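Phosphoribosylaminoimidazole carboxylase, ATPase subunit (Thermus thermophilus, PDB 3AW8) probably catalyses the ATP-dependent carboxylation of 5-aminoimidazole ribonucleotide with bicarbonate to N5-carboxyaminoimidazole ribonucleotide, a step of de novo purine synthesis. Local coordinates at residues L48-L53 against A75-G80; L62-F67 against E280-A285; E100-Q105 against P112-V117; V181-V186 against K224-Y229. All coordinates share one frame; numbering follows the deposited sequence.

Contact 1. Residues L48-L53 against A75-G80; sequences LDEGAL and ARRLEG
Glu50 and Arg77 meet with their side chains at about a right angle. The carboxylate stands almost perpendicular to the guanidinium group, the two planes 86° apart, so the pair is joined through one oxygen and not by a flat two-pronged bridge. Glu50 OE1 takes the hydrogen of Arg77 NE at 2.6 Å, nearly straight at 175°, as part of a salt bridge. The oxygen lies at the guanidinium edge, close to its plane, and receives the bond on its anti lone pair, the one turned away from OE2. Arg77 leaves its helix with CG anti to the backbone N and then bends at chi2 (75°), which turns NE toward the extended Glu50 chain. Beneath this polar bridge the contact becomes apolar. Leu53 points from helix 50-57 toward helix 72-81, and both its methyls pack on the fork of Leu78; CD1 also comes up at a slant against the CB-CG part of the arginine, 3.9 Å from Arg77 CG. Leu78 has Phe56 and Ala57 of helix 50-57 among its other neighbours. The bridge therefore lies at the outer margin, with the two leucines buried below it. At the start of helix 50-57, Asp49 serves as N-cap, its OD2 accepting weak bonds from Gly51 N and Ala52 N. On the far side of helix 72-81, Arg76 pairs with Glu92. Leucines inside and a salt bridge at the more exposed margin join two helices that flank strand 62-65 in sequence, within the Rossmann-like preATP-grasp domain.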
loop_
_atom_site.group_PDB
_atom_site.type_symbol
_atom_site.label_atom_id
_atom_site.label_comp_id
_atom_site.label_asym_id
_atom_site.label_seq_id
_atom_site.Cartn_x
_atom_site.Cartn_y
_atom_site.Cartn_z
ATOM N N LEU A 48 1.329 -31.634 -0.969
ATOM C CA LEU A 48 1.951 -32.917 -1.230
ATOM C C LEU A 48 1.423 -33.580 -2.497
ATOM O O LEU A 48 1.766 -34.726 -2.797
ATOM C CB LEU A 48 1.790 -33.836 -0.022
ATOM C CG LEU A 48 2.569 -33.296 1.180
ATOM C CD1 LEU A 48 2.473 -34.275 2.339
ATOM C CD2 LEU A 48 4.026 -33.049 0.780
ATOM N N ASP A 49 0.585 -32.851 -3.232
ATOM C CA ASP A 49 0.048 -33.330 -4.499
ATOM C C ASP A 49 1.078 -32.851 -5.519
ATOM O O ASP A 49 1.041 -31.706 -5.973
ATOM C CB ASP A 49 -1.321 -32.700 -4.773
ATOM C CG ASP A 49 -1.813 -32.940 -6.201
ATOM O OD1 ASP A 49 -2.981 -32.584 -6.482
ATOM O OD2 ASP A 49 -1.045 -33.468 -7.044
ATOM N N GLU A 50 2.009 -33.733 -5.860
ATOM C CA GLU A 50 3.081 -33.400 -6.786
ATOM C C GLU A 50 2.566 -32.764 -8.069
ATOM O O GLU A 50 3.203 -31.861 -8.614
ATOM C CB GLU A 50 3.901 -34.653 -7.103
ATOM C CG GLU A 50 5.325 -34.369 -7.523
ATOM C CD GLU A 50 6.191 -35.613 -7.520
ATOM O OE1 GLU A 50 7.429 -35.464 -7.572
ATOM O OE2 GLU A 50 5.639 -36.734 -7.469
ATOM N N GLY A 51 1.411 -33.229 -8.542
ATOM C CA GLY A 51 0.841 -32.683 -9.762
ATOM C C GLY A 51 0.577 -31.194 -9.643
ATOM O O GLY A 51 1.020 -30.400 -10.475
ATOM N N ALA A 52 -0.144 -30.811 -8.592
ATOM C CA ALA A 52 -0.464 -29.412 -8.361
ATOM C C ALA A 52 0.814 -28.621 -8.119
ATOM O O ALA A 52 0.964 -27.501 -8.603
ATOM C CB ALA A 52 -1.396 -29.291 -7.171
ATOM N N LEU A 53 1.744 -29.219 -7.384
ATOM C CA LEU A 53 3.001 -28.561 -7.077
ATOM C C LEU A 53 3.730 -28.133 -8.347
ATOM O O LEU A 53 4.028 -26.954 -8.525
ATOM C CB LEU A 53 3.902 -29.491 -6.259
ATOM C CG LEU A 53 4.600 -28.898 -5.031
ATOM C CD1 LEU A 53 5.859 -29.669 -4.748
ATOM C CD2 LEU A 53 4.957 -27.460 -5.269
ATOM N N ALA A 75 8.797 -27.836 -0.560
ATOM C CA ALA A 75 9.784 -26.794 -0.803
ATOM C C ALA A 75 11.044 -27.376 -1.435
ATOM O O ALA A 75 11.600 -26.785 -2.357
ATOM C CB ALA A 75 10.137 -26.084 0.498
ATOM N N ARG A 76 11.496 -28.525 -0.934
ATOM C CA ARG A 76 12.702 -29.161 -1.464
ATOM C C ARG A 76 12.489 -29.747 -2.863
ATOM O O ARG A 76 13.420 -29.802 -3.665
ATOM C CB ARG A 76 13.211 -30.244 -0.502
ATOM C CG ARG A 76 13.899 -29.680 0.739
ATOM C CD ARG A 76 14.422 -30.774 1.659
ATOM N NE ARG A 76 15.003 -30.245 2.897
ATOM C CZ ARG A 76 16.050 -29.423 2.941
ATOM N NH1 ARG A 76 16.641 -29.028 1.817
ATOM N NH2 ARG A 76 16.508 -28.989 4.112
ATOM N N ARG A 77 11.261 -30.166 -3.151
ATOM C CA ARG A 77 10.934 -30.728 -4.453
ATOM C C ARG A 77 11.130 -29.697 -5.561
ATOM O O ARG A 77 11.556 -30.033 -6.664
ATOM C CB ARG A 77 9.482 -31.214 -4.467
ATOM C CG ARG A 77 9.010 -31.736 -5.820
ATOM C CD ARG A 77 9.585 -33.119 -6.115
ATOM N NE ARG A 77 9.197 -33.598 -7.439
ATOM C CZ ARG A 77 9.745 -33.178 -8.575
ATOM N NH1 ARG A 77 9.326 -33.662 -9.738
ATOM N NH2 ARG A 77 10.725 -32.281 -8.548
ATOM N N LEU A 78 10.817 -28.441 -5.265
ATOM C CA LEU A 78 10.956 -27.370 -6.243
ATOM C C LEU A 78 12.334 -26.729 -6.218
ATOM O O LEU A 78 12.736 -26.087 -7.188
ATOM C CB LEU A 78 9.906 -26.289 -5.987
ATOM C CG LEU A 78 8.502 -26.426 -6.577
ATOM C CD1 LEU A 78 8.014 -27.847 -6.497
ATOM C CD2 LEU A 78 7.576 -25.501 -5.815
ATOM N N GLU A 79 13.055 -26.904 -5.113
ATOM C CA GLU A 79 14.378 -26.305 -4.961
ATOM C C GLU A 79 15.286 -26.578 -6.151
ATOM O O GLU A 79 16.038 -25.700 -6.581
ATOM C CB GLU A 79 15.049 -26.804 -3.679
ATOM C CG GLU A 79 16.094 -25.838 -3.131
ATOM C CD GLU A 79 16.491 -26.154 -1.693
ATOM O OE1 GLU A 79 16.968 -25.227 -0.988
ATOM O OE2 GLU A 79 16.329 -27.326 -1.269
ATOM N N GLY A 80 15.223 -27.792 -6.685
ATOM C CA GLY A 80 16.056 -28.115 -7.824
ATOM C C GLY A 80 15.632 -27.324 -9.044
ATOM O O GLY A 80 16.455 -26.666 -9.682
#

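Contact 2. Residues L62-F67 against E280-A285; sequences LVTYEF and ENHLRA
Thr64 OG1 is gripped by two groups: the imidazole of His282 reaches it from helix 278-287, and the backbone oxygen of Tyr85 is its other hydrogen-bond partner. His282 NE2 donates to Thr64 OG1 at 2.9 Å, and the hydroxyl oxygen lies in the ring plane, so the imidazole meets it edge-on. The two side chains approach from opposite directions. In Thr64, OG1 stands anti to the backbone N (chi1 -176°), which carries the hydroxyl off the strand toward the helix. The other ring nitrogen, His282 ND1, is hydrogen-bonded to Val242 N; with both nitrogens engaged, the ring's rotation is probably well fixed. A leucine in place of His282 would probably leave both Thr64 OG1 and Val242 N without their imidazole partner and break the polar link between strand and helix. Both touching residues are buried, and Leu14 of helix 9-18 packs against His282 and Leu283. Strand 62-65 is the outermost strand of the parallel sheet within this chain, hydrogen-bonded through its backbone to strand 2-5. Helix 278-287 packs beside it, with Leu62 touching Val286 and Leu287, and on its other flank Arg284 meets Leu316 of the second subunit.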
loop_
_atom_site.group_PDB
_atom_site.type_symbol
_atom_site.label_atom_id
_atom_site.label_comp_id
_atom_site.label_asym_id
_atom_site.label_seq_id
_atom_site.Cartn_x
_atom_site.Cartn_y
_atom_site.Cartn_z
ATOM N N LEU A 62 10.957 -17.489 -9.299
ATOM C CA LEU A 62 11.446 -17.971 -8.010
ATOM C C LEU A 62 10.248 -18.374 -7.147
ATOM O O LEU A 62 9.104 -18.071 -7.481
ATOM C CB LEU A 62 12.272 -16.883 -7.305
ATOM C CG LEU A 62 11.578 -15.622 -6.764
ATOM C CD1 LEU A 62 11.066 -15.877 -5.348
ATOM C CD2 LEU A 62 12.564 -14.460 -6.743
ATOM N N VAL A 63 10.515 -19.063 -6.042
ATOM C CA VAL A 63 9.460 -19.506 -5.150
ATOM C C VAL A 63 9.808 -19.222 -3.705
ATOM O O VAL A 63 10.922 -19.502 -3.262
ATOM C CB VAL A 63 9.204 -21.017 -5.297
ATOM C CG1 VAL A 63 8.213 -21.481 -4.239
ATOM C CG2 VAL A 63 8.669 -21.316 -6.691
ATOM N N THR A 64 8.850 -18.658 -2.975
ATOM C CA THR A 64 9.025 -18.344 -1.561
ATOM C C THR A 64 7.772 -18.893 -0.863
ATOM O O THR A 64 6.875 -19.410 -1.523
ATOM C CB THR A 64 9.177 -16.808 -1.364
ATOM O OG1 THR A 64 9.451 -16.514 0.012
ATOM C CG2 THR A 64 7.909 -16.077 -1.818
ATOM N N TYR A 65 7.699 -18.807 0.460
ATOM C CA TYR A 65 6.525 -19.333 1.163
ATOM C C TYR A 65 6.045 -18.435 2.300
ATOM O O TYR A 65 6.827 -17.668 2.855
ATOM C CB TYR A 65 6.826 -20.737 1.703
ATOM C CG TYR A 65 8.224 -20.879 2.253
ATOM C CD1 TYR A 65 9.299 -21.192 1.416
ATOM C CD2 TYR A 65 8.486 -20.648 3.598
ATOM C CE1 TYR A 65 10.603 -21.266 1.912
ATOM C CE2 TYR A 65 9.787 -20.719 4.105
ATOM C CZ TYR A 65 10.837 -21.026 3.258
ATOM O OH TYR A 65 12.111 -21.086 3.768
ATOM N N GLU A 66 4.757 -18.538 2.638
ATOM C CA GLU A 66 4.169 -17.733 3.714
ATOM C C GLU A 66 3.518 -18.601 4.776
ATOM O O GLU A 66 3.354 -18.184 5.912
ATOM C CB GLU A 66 3.138 -16.743 3.152
ATOM C CG GLU A 66 1.961 -17.389 2.405
ATOM C CD GLU A 66 0.662 -17.409 3.211
ATOM O OE1 GLU A 66 0.221 -18.499 3.630
ATOM O OE2 GLU A 66 0.077 -16.320 3.420
ATOM N N PHE A 67 3.140 -19.810 4.390
ATOM C CA PHE A 67 2.518 -20.769 5.294
ATOM C C PHE A 67 3.667 -21.437 6.056
ATOM O O PHE A 67 4.383 -22.258 5.491
ATOM C CB PHE A 67 1.751 -21.779 4.447
ATOM C CG PHE A 67 1.159 -22.913 5.218
ATOM C CD1 PHE A 67 0.801 -24.083 4.563
ATOM C CD2 PHE A 67 0.937 -22.816 6.588
ATOM C CE1 PHE A 67 0.232 -25.145 5.250
ATOM C CE2 PHE A 67 0.363 -23.881 7.290
ATOM C CZ PHE A 67 0.011 -25.046 6.615
ATOM N N GLU A 280 7.448 -5.605 1.411
ATOM C CA GLU A 280 8.228 -5.110 0.294
ATOM C C GLU A 280 9.691 -5.551 0.432
ATOM O O GLU A 280 10.318 -5.966 -0.543
ATOM C CB GLU A 280 8.152 -3.584 0.192
ATOM C CG GLU A 280 8.989 -3.056 -0.979
ATOM C CD GLU A 280 8.949 -1.548 -1.155
ATOM O OE1 GLU A 280 9.890 -1.018 -1.783
ATOM O OE2 GLU A 280 7.988 -0.896 -0.689
ATOM N N ASN A 281 10.233 -5.473 1.645
ATOM C CA ASN A 281 11.620 -5.869 1.865
ATOM C C ASN A 281 11.870 -7.346 1.589
ATOM O O ASN A 281 12.918 -7.715 1.041
ATOM C CB ASN A 281 12.056 -5.518 3.290
ATOM C CG ASN A 281 13.027 -4.351 3.325
ATOM O OD1 ASN A 281 13.237 -3.732 4.368
ATOM N ND2 ASN A 281 13.632 -4.052 2.182
ATOM N N HIS A 282 10.914 -8.190 1.964
ATOM C CA HIS A 282 11.060 -9.613 1.727
ATOM C C HIS A 282 11.194 -9.801 0.231
ATOM O O HIS A 282 12.048 -10.549 -0.241
ATOM C CB HIS A 282 9.841 -10.383 2.221
ATOM C CG HIS A 282 9.933 -11.861 1.995
ATOM N ND1 HIS A 282 10.659 -12.697 2.815
ATOM C CD2 HIS A 282 9.408 -12.650 1.026
ATOM C CE1 HIS A 282 10.576 -13.935 2.365
ATOM N NE2 HIS A 282 9.824 -13.935 1.280
ATOM N N LEU A 283 10.339 -9.101 -0.506
ATOM C CA LEU A 283 10.327 -9.167 -1.958
ATOM C C LEU A 283 11.644 -8.647 -2.530
ATOM O O LEU A 283 12.228 -9.265 -3.424
ATOM C CB LEU A 283 9.146 -8.348 -2.504
ATOM C CG LEU A 283 7.915 -9.049 -3.104
ATOM C CD1 LEU A 283 7.708 -10.424 -2.510
ATOM C CD2 LEU A 283 6.693 -8.163 -2.870
ATOM N N ARG A 284 12.112 -7.517 -2.014
ATOM C CA ARG A 284 13.360 -6.943 -2.497
ATOM C C ARG A 284 14.511 -7.912 -2.235
ATOM O O ARG A 284 15.365 -8.127 -3.102
ATOM C CB ARG A 284 13.607 -5.577 -1.835
ATOM C CG ARG A 284 12.654 -4.513 -2.369
ATOM C CD ARG A 284 12.504 -3.284 -1.476
ATOM N NE ARG A 284 13.583 -2.318 -1.655
ATOM C CZ ARG A 284 13.478 -1.015 -1.410
ATOM N NH1 ARG A 284 12.338 -0.493 -0.975
ATOM N NH2 ARG A 284 14.527 -0.230 -1.588
ATOM N N ALA A 285 14.504 -8.519 -1.053
ATOM C CA ALA A 285 15.532 -9.478 -0.684
ATOM C C ALA A 285 15.599 -10.652 -1.653
ATOM O O ALA A 285 16.608 -10.841 -2.328
ATOM C CB ALA A 285 15.290 -9.992 0.718
#

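Contact 3. Residues E100-Q105 against P112-V117; sequences EKTFFQ and PPFHPV
Phe114 holds its CG between its own backbone N and carbonyl carbon (chi1 70°), which directs the ring from strand 114-117 onto helix 97-107, while Lys101 bends at chi2 (69°) and runs back past the ring. This is a helix packed on the outermost strand, within this chain, of an antiparallel sheet in the ATP-grasp fold, the strand running at 142° to the helix direction. Lys101 CB sits over the middle of one face of the Phe114 ring, 3.7 Å from the centroid, in a CH-pi contact; Lys101 CG follows over the same face, 3.8 Å from Phe114 CD1. Thr102 crosses the ring at about a right angle, its CG2 4.0 Å from Phe114 CE2. An alanine in place of Phe114 is likely to leave the aliphatic part of Lys101 without its aromatic floor and open a gap between helix and strand. Beyond the ring, Lys101 NZ comes within 3.3 Å of Pro112 CD and makes a weak hydrogen bond to Phe256 O and a long, weak ion pair with Glu172. Glu172 belongs to the AMP pocket seen in this crystal, and Pro112 also lies near the nucleotide, so this packing borders the adenylate site. On the ring face opposite Lys101 lies a water, offset from the ring centre, which donates a hydrogen bond of 3.0 Å to Phe114 O.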
loop_
_atom_site.group_PDB
_atom_site.type_symbol
_atom_site.label_atom_id
_atom_site.label_comp_id
_atom_site.label_asym_id
_atom_site.label_seq_id
_atom_site.Cartn_x
_atom_site.Cartn_y
_atom_site.Cartn_z
ATOM N N GLU A 100 15.147 -26.180 16.761
ATOM C CA GLU A 100 15.163 -24.719 16.804
ATOM C C GLU A 100 16.065 -24.216 17.933
ATOM O O GLU A 100 16.978 -23.411 17.710
ATOM C CB GLU A 100 13.737 -24.203 17.008
ATOM C CG GLU A 100 13.467 -22.826 16.443
ATOM C CD GLU A 100 12.019 -22.405 16.630
ATOM O OE1 GLU A 100 11.585 -21.424 15.988
ATOM O OE2 GLU A 100 11.316 -23.058 17.429
ATOM N N LYS A 101 15.798 -24.702 19.142
ATOM C CA LYS A 101 16.568 -24.322 20.319
ATOM C C LYS A 101 18.053 -24.684 20.204
ATOM O O LYS A 101 18.922 -23.862 20.503
ATOM C CB LYS A 101 15.979 -24.989 21.566
ATOM C CG LYS A 101 15.161 -24.078 22.472
ATOM C CD LYS A 101 13.856 -23.652 21.836
ATOM C CE LYS A 101 12.844 -23.213 22.895
ATOM N NZ LYS A 101 13.332 -22.097 23.758
ATOM N N THR A 102 18.347 -25.910 19.778
ATOM C CA THR A 102 19.738 -26.338 19.649
ATOM C C THR A 102 20.470 -25.448 18.662
ATOM O O THR A 102 21.601 -25.032 18.915
ATOM C CB THR A 102 19.867 -27.799 19.160
ATOM O OG1 THR A 102 19.475 -27.884 17.785
ATOM C CG2 THR A 102 18.996 -28.723 19.993
ATOM N N PHE A 103 19.819 -25.155 17.538
ATOM C CA PHE A 103 20.413 -24.305 16.508
ATOM C C PHE A 103 20.849 -22.944 17.063
ATOM O O PHE A 103 21.995 -22.527 16.876
ATOM C CB PHE A 103 19.426 -24.123 15.349
ATOM C CG PHE A 103 19.849 -23.088 14.340
ATOM C CD1 PHE A 103 19.412 -21.769 14.451
ATOM C CD2 PHE A 103 20.681 -23.427 13.281
ATOM C CE1 PHE A 103 19.797 -20.804 13.518
ATOM C CE2 PHE A 103 21.071 -22.469 12.346
ATOM C CZ PHE A 103 20.627 -21.155 12.465
ATOM N N PHE A 104 19.939 -22.253 17.744
ATOM C CA PHE A 104 20.275 -20.952 18.313
ATOM C C PHE A 104 21.227 -21.122 19.486
ATOM O O PHE A 104 22.132 -20.309 19.685
ATOM C CB PHE A 104 19.009 -20.199 18.754
ATOM C CG PHE A 104 18.379 -19.388 17.659
ATOM C CD1 PHE A 104 17.689 -20.006 16.623
ATOM C CD2 PHE A 104 18.531 -18.009 17.628
ATOM C CE1 PHE A 104 17.164 -19.265 15.570
ATOM C CE2 PHE A 104 18.009 -17.257 16.578
ATOM C CZ PHE A 104 17.324 -17.888 15.545
ATOM N N GLN A 105 21.024 -22.179 20.265
ATOM C CA GLN A 105 21.898 -22.438 21.395
ATOM C C GLN A 105 23.313 -22.614 20.856
ATOM O O GLN A 105 24.287 -22.250 21.511
ATOM C CB GLN A 105 21.459 -23.702 22.137
ATOM C CG GLN A 105 22.491 -24.210 23.132
ATOM C CD GLN A 105 22.004 -25.418 23.903
ATOM O OE1 GLN A 105 21.221 -25.291 24.844
ATOM N NE2 GLN A 105 22.454 -26.603 23.500
ATOM N N PRO A 112 15.805 -20.504 26.922
ATOM C CA PRO A 112 15.369 -21.037 28.213
ATOM C C PRO A 112 15.966 -22.427 28.404
ATOM O O PRO A 112 16.340 -23.085 27.434
ATOM C CB PRO A 112 13.849 -21.103 28.068
ATOM C CG PRO A 112 13.550 -20.023 27.085
ATOM C CD PRO A 112 14.649 -20.185 26.069
ATOM N N PRO A 113 16.085 -22.888 29.657
ATOM C CA PRO A 113 16.649 -24.228 29.815
ATOM C C PRO A 113 15.675 -25.205 29.162
ATOM O O PRO A 113 14.477 -25.187 29.459
ATOM C CB PRO A 113 16.721 -24.389 31.330
ATOM C CG PRO A 113 15.569 -23.554 31.813
ATOM C CD PRO A 113 15.708 -22.318 30.962
ATOM N N PHE A 114 16.187 -26.037 28.261
ATOM C CA PHE A 114 15.351 -27.003 27.562
ATOM C C PHE A 114 16.007 -28.375 27.518
ATOM O O PHE A 114 17.238 -28.493 27.502
ATOM C CB PHE A 114 15.099 -26.552 26.126
ATOM C CG PHE A 114 16.322 -26.624 25.250
ATOM C CD1 PHE A 114 17.257 -25.593 25.246
ATOM C CD2 PHE A 114 16.549 -27.733 24.443
ATOM C CE1 PHE A 114 18.395 -25.664 24.453
ATOM C CE2 PHE A 114 17.683 -27.817 23.647
ATOM C CZ PHE A 114 18.610 -26.781 23.651
ATOM N N HIS A 115 15.181 -29.412 27.468
ATOM C CA HIS A 115 15.699 -30.766 27.416
ATOM C C HIS A 115 14.761 -31.678 26.633
ATOM O O HIS A 115 13.539 -31.606 26.778
ATOM C CB HIS A 115 15.912 -31.295 28.842
ATOM C CG HIS A 115 16.732 -32.548 28.914
ATOM N ND1 HIS A 115 16.185 -33.807 28.789
ATOM C CD2 HIS A 115 18.064 -32.731 29.081
ATOM C CE1 HIS A 115 17.144 -34.712 28.876
ATOM N NE2 HIS A 115 18.294 -34.085 29.054
ATOM N N PRO A 116 15.331 -32.538 25.771
ATOM C CA PRO A 116 14.568 -33.480 24.945
ATOM C C PRO A 116 13.862 -34.530 25.802
ATOM O O PRO A 116 14.461 -35.087 26.720
ATOM C CB PRO A 116 15.644 -34.103 24.053
ATOM C CG PRO A 116 16.696 -33.040 23.979
ATOM C CD PRO A 116 16.756 -32.563 25.398
ATOM N N VAL A 117 12.594 -34.797 25.506
ATOM C CA VAL A 117 11.853 -35.793 26.268
ATOM C C VAL A 117 11.090 -36.777 25.393
ATOM O O VAL A 117 10.059 -36.449 24.801
ATOM C CB VAL A 117 10.870 -35.139 27.263
ATOM C CG1 VAL A 117 11.639 -34.297 28.262
ATOM C CG2 VAL A 117 9.856 -34.290 26.524
HETATM O O HOH W 1 19.982 -27.561 26.649
#

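Contact 4. Residues V181-V186 against K224-Y229; sequences VSLLAV and KKAEAY
Leu183 and Ala226 make the central touch of this contact: Leu183 CD1 lies 3.4 Å from Ala226 CB, methyl against methyl. The same branch, Leu183 CD1, also reaches Glu227 CG, at 4.0 Å, so it meets the aliphatic root of the glutamate, whose chain crosses the leucine at about a right angle. The second branch, Leu183 CD2, goes to the helix backbone instead, 3.8 Å from Ala226 O. One leucine thus straddles the alanine, one methyl on its CB and the other by its carbonyl. Gln223 and Ala230 of the same helix also touch Leu183, and Leu198 of strand 193-204 packs on both Leu183 and Ala226. With CG anti to the backbone N (chi1 179°), Leu183 extends its fork straight off the strand toward the helix. The alanine's small side chain suits the close approach of the backbones, since the CA atoms of Leu183 and Ala226 are 6.7 Å apart. On another side of the helix Lys225 NZ donates to Tyr229 OH, one turn on, at 2.7 Å. Further out, the backbone of Leu183 is held by Leu245, that of Ser182 by Val199. Strand 179-187 therefore lies between strands 241-250 and 193-204 in the large antiparallel sheet that runs from the ATP-grasp region into the C-terminal strands, and helix 220-237 covers it, with Ala185 packing on Ala230 and Met234.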
loop_
_atom_site.group_PDB
_atom_site.type_symbol
_atom_site.label_atom_id
_atom_site.label_comp_id
_atom_site.label_asym_id
_atom_site.label_seq_id
_atom_site.Cartn_x
_atom_site.Cartn_y
_atom_site.Cartn_z
ATOM N N VAL A 181 9.229 -9.814 23.045
ATOM C CA VAL A 181 9.579 -8.906 21.968
ATOM C C VAL A 181 10.026 -9.724 20.769
ATOM O O VAL A 181 10.294 -10.917 20.887
ATOM C CB VAL A 181 10.708 -7.914 22.390
ATOM C CG1 VAL A 181 10.234 -7.065 23.563
ATOM C CG2 VAL A 181 11.987 -8.663 22.739
ATOM N N SER A 182 10.082 -9.092 19.605
ATOM C CA SER A 182 10.514 -9.796 18.407
ATOM C C SER A 182 11.294 -8.842 17.536
ATOM O O SER A 182 11.092 -7.628 17.590
ATOM C CB SER A 182 9.312 -10.341 17.628
ATOM O OG SER A 182 8.599 -9.296 17.004
ATOM N N LEU A 183 12.197 -9.395 16.740
ATOM C CA LEU A 183 13.006 -8.580 15.850
ATOM C C LEU A 183 12.876 -9.099 14.431
ATOM O O LEU A 183 13.247 -10.238 14.146
ATOM C CB LEU A 183 14.477 -8.619 16.277
ATOM C CG LEU A 183 15.412 -7.810 15.373
ATOM C CD1 LEU A 183 16.054 -6.701 16.176
ATOM C CD2 LEU A 183 16.470 -8.713 14.768
ATOM N N LEU A 184 12.320 -8.283 13.546
ATOM C CA LEU A 184 12.195 -8.688 12.158
ATOM C C LEU A 184 13.502 -8.285 11.487
ATOM O O LEU A 184 13.930 -7.138 11.584
ATOM C CB LEU A 184 11.012 -7.985 11.478
ATOM C CG LEU A 184 9.589 -8.314 11.941
ATOM C CD1 LEU A 184 9.454 -9.810 12.097
ATOM C CD2 LEU A 184 9.279 -7.631 13.264
ATOM N N ALA A 185 14.149 -9.235 10.828
ATOM C CA ALA A 185 15.406 -8.957 10.147
ATOM C C ALA A 185 15.300 -9.414 8.706
ATOM O O ALA A 185 14.473 -10.262 8.370
ATOM C CB ALA A 185 16.562 -9.681 10.845
ATOM N N VAL A 186 16.141 -8.857 7.849
ATOM C CA VAL A 186 16.104 -9.230 6.449
ATOM C C VAL A 186 17.492 -9.269 5.821
ATOM O O VAL A 186 18.357 -8.449 6.124
ATOM C CB VAL A 186 15.181 -8.268 5.662
ATOM C CG1 VAL A 186 15.366 -6.852 6.159
ATOM C CG2 VAL A 186 15.472 -8.354 4.172
ATOM N N LYS A 224 21.081 -3.624 19.349
ATOM C CA LYS A 224 22.274 -4.253 18.800
ATOM C C LYS A 224 22.353 -5.718 19.206
ATOM O O LYS A 224 22.792 -6.568 18.429
ATOM C CB LYS A 224 23.519 -3.506 19.281
ATOM C CG LYS A 224 24.014 -2.424 18.327
ATOM C CD LYS A 224 22.933 -1.404 17.991
ATOM C CE LYS A 224 23.451 -0.365 16.999
ATOM N NZ LYS A 224 23.979 -0.988 15.747
ATOM N N LYS A 225 21.918 -6.000 20.430
ATOM C CA LYS A 225 21.928 -7.353 20.973
ATOM C C LYS A 225 21.088 -8.257 20.065
ATOM O O LYS A 225 21.573 -9.271 19.548
ATOM C CB LYS A 225 21.358 -7.327 22.405
ATOM C CG LYS A 225 21.718 -8.524 23.299
ATOM C CD LYS A 225 21.319 -8.239 24.759
ATOM C CE LYS A 225 21.689 -9.369 25.725
ATOM N NZ LYS A 225 20.883 -10.616 25.553
ATOM N N ALA A 226 19.831 -7.866 19.866
ATOM C CA ALA A 226 18.902 -8.610 19.023
ATOM C C ALA A 226 19.416 -8.716 17.591
ATOM O O ALA A 226 19.396 -9.787 16.986
ATOM C CB ALA A 226 17.541 -7.930 19.036
ATOM N N GLU A 227 19.881 -7.597 17.051
ATOM C CA GLU A 227 20.389 -7.584 15.692
ATOM C C GLU A 227 21.578 -8.522 15.540
ATOM O O GLU A 227 21.727 -9.190 14.516
ATOM C CB GLU A 227 20.776 -6.160 15.293
ATOM C CG GLU A 227 19.593 -5.209 15.240
ATOM C CD GLU A 227 19.946 -3.865 14.636
ATOM O OE1 GLU A 227 20.516 -3.853 13.529
ATOM O OE2 GLU A 227 19.652 -2.822 15.259
ATOM N N ALA A 228 22.417 -8.577 16.570
ATOM C CA ALA A 228 23.595 -9.433 16.559
ATOM C C ALA A 228 23.177 -10.902 16.478
ATOM O O ALA A 228 23.700 -11.671 15.660
ATOM C CB ALA A 228 24.415 -9.187 17.807
ATOM N N TYR A 229 22.236 -11.294 17.329
ATOM C CA TYR A 229 21.755 -12.666 17.316
ATOM C C TYR A 229 21.154 -12.963 15.940
ATOM O O TYR A 229 21.366 -14.036 15.370
ATOM C CB TYR A 229 20.679 -12.873 18.389
ATOM C CG TYR A 229 21.129 -12.629 19.816
ATOM C CD1 TYR A 229 22.323 -13.165 20.297
ATOM C CD2 TYR A 229 20.325 -11.921 20.704
ATOM C CE1 TYR A 229 22.704 -13.007 21.630
ATOM C CE2 TYR A 229 20.694 -11.757 22.041
ATOM C CZ TYR A 229 21.884 -12.306 22.499
ATOM O OH TYR A 229 22.235 -12.180 23.826
#

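Contacts 2 and 4 are buried, whereas contacts 1 and 3 are only partly so. Burial alone does not set the chemistry: contact 1 adds a salt bridge near the surface to its leucines, contact 3 joins an aromatic face to a lysine chain with a water behind it, contact 2 is a single buried polar bond and contact 4 is almost wholly apolar. Contact 1 and the strand of contact 2 belong to the N-terminal part; contacts 3 and 4 lie in the ATP-grasp range, centres 19 Å apart. Contact 2 ties strand 62-65 to helix 278-287, over 200 residues later, enclosing contacts 3 and 4 in its loop, and touches contact 4 through Ala285 CB and Val186 CG2, 3.8 Å apart.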